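Local coordinates for uncharacterized protein lp_2664 (Lactobacillus plantarum WCFS1, PDB 2PJQ), which is of unknown function but belongs to the HD-domain family, many members of which are metal-dependent phosphohydrolases, at residues 134-137 with 138-142. Numbering follows the deposited sequence.
Sequences GAIG and IARAL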
loop_
_atom_site.group_PDB
_atom_site.type_symbol
_atom_site.label_atom_id
_atom_site.label_comp_id
_atom_site.label_asym_id
_atom_site.label_seq_id
_atom_site.Cartn_x
_atom_site.Cartn_y
_atom_site.Cartn_z
ATOM N N GLY B 134 -0.559 8.741 -10.269
ATOM C CA GLY B 134 0.256 7.876 -11.089
ATOM C C GLY B 134 0.504 6.637 -10.247
ATOM O O GLY B 134 0.026 6.545 -9.119
ATOM N N ALA B 135 1.240 5.681 -10.804
ATOM C CA ALA B 135 1.560 4.431 -10.126
ATOM C C ALA B 135 2.155 4.726 -8.753
ATOM O O ALA B 135 1.820 4.062 -7.749
ATOM C CB ALA B 135 2.541 3.640 -10.961
ATOM N N ILE B 136 3.026 5.732 -8.708
ATOM C CA ILE B 136 3.649 6.109 -7.453
ATOM C C ILE B 136 2.617 6.533 -6.414
ATOM O O ILE B 136 2.700 6.138 -5.250
ATOM C CB ILE B 136 4.675 7.207 -7.668
ATOM C CG1 ILE B 136 5.986 6.565 -8.156
ATOM C CG2 ILE B 136 4.846 8.005 -6.392
ATOM C CD1 ILE B 136 7.109 7.542 -8.490
ATOM N N GLY B 137 1.639 7.327 -6.835
ATOM C CA GLY B 137 0.586 7.732 -5.923
ATOM C C GLY B 137 -0.138 6.495 -5.414
ATOM O O GLY B 137 -0.374 6.355 -4.221
ATOM N N ILE B 138 -0.501 5.586 -6.313
ATOM C CA ILE B 138 -1.173 4.358 -5.890
ATOM C C ILE B 138 -0.365 3.708 -4.760
ATOM O O ILE B 138 -0.868 3.489 -3.655
ATOM C CB ILE B 138 -1.267 3.343 -7.038
ATOM C CG1 ILE B 138 -2.153 3.903 -8.160
ATOM C CG2 ILE B 138 -1.789 2.016 -6.506
ATOM C CD1 ILE B 138 -2.156 3.064 -9.425
ATOM N N ALA B 139 0.901 3.419 -5.051
ATOM C CA ALA B 139 1.788 2.802 -4.075
ATOM C C ALA B 139 1.773 3.539 -2.752
ATOM O O ALA B 139 1.415 2.958 -1.719
ATOM C CB ALA B 139 3.198 2.751 -4.616
ATOM N N ARG B 140 2.154 4.814 -2.790
ATOM C CA ARG B 140 2.208 5.636 -1.587
ATOM C C ARG B 140 0.882 5.740 -0.855
ATOM O O ARG B 140 0.836 5.745 0.374
ATOM C CB ARG B 140 2.675 7.039 -1.921
ATOM C CG ARG B 140 4.096 7.139 -2.388
ATOM C CD ARG B 140 4.358 8.590 -2.602
ATOM N NE ARG B 140 4.095 9.261 -1.345
ATOM C CZ ARG B 140 3.672 10.508 -1.226
ATOM N NH1 ARG B 140 3.453 11.244 -2.311
ATOM N NH2 ARG B 140 3.460 11.003 -0.011
ATOM N N ALA B 141 -0.194 5.854 -1.619
ATOM C CA ALA B 141 -1.525 5.942 -1.058
ATOM C C ALA B 141 -1.752 4.737 -0.155
ATOM O O ALA B 141 -1.854 4.876 1.056
ATOM C CB ALA B 141 -2.553 5.962 -2.167
ATOM N N LEU B 142 -1.820 3.548 -0.728
ATOM C CA LEU B 142 -2.048 2.372 0.093
ATOM C C LEU B 142 -0.937 2.072 1.096
ATOM O O LEU B 142 -1.181 1.489 2.157
ATOM C CB LEU B 142 -2.307 1.139 -0.792
ATOM C CG LEU B 142 -3.766 1.137 -1.248
ATOM C CD1 LEU B 142 -3.926 1.970 -2.527
ATOM C CD2 LEU B 142 -4.207 -0.281 -1.441
#
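Ile136 and Arg140, one turn apart on helix 134-148 of this HD-domain protein, meet through their aliphatic parts: CG2 of Ile136 lies 3.9 Å from CD of Arg140, and the two side chains cross obliquely. The evidence for regular helix is a run of four i to i+4 backbone bonds, from Ile138 N to Gly134 O through Ala141 N to Gly137 O; the straightest, Ala139 N to Ala135 O, spans 2.9 Å with an N-H...O angle of 177°. In Ile136 the CG2 methyl stands opposite the backbone N and beside the carbonyl carbon, which turns it down the helix toward Arg140. The arginine chain is extended at chi2 but bends at chi3 (58°), and its guanidinium goes elsewhere: NH1 bonds to Asp131 O, while the side chain also touches His34, one of four residues whose arrangement is consistent with an HD-type metal site, though no metal is bound to them here. In Ile138, CG1 sits beside the backbone N, anti to the carbonyl carbon, and CD1 of Ile138 continues it (chi2 172°) to 4.0 Å from Ala135 CA; the side chain also packs on Phe179 and on Phe209, the latter from both this chain and the second subunit. An alanine in place of Ile138 would remove CG1, CG2 and CD1, and would probably open a gap beside Ala135 and deprive these phenylalanines of a hydrophobic partner. Glu216 of the second subunit accepts hydrogen bonds from Ala135 N, through OE2, and Ile136 N, through OE1. Back at the first pair, CG of Arg140 lies beside the carbonyl oxygen of Ile136, and Arg140 N donates to that same Ile136 O at 2.8 Å.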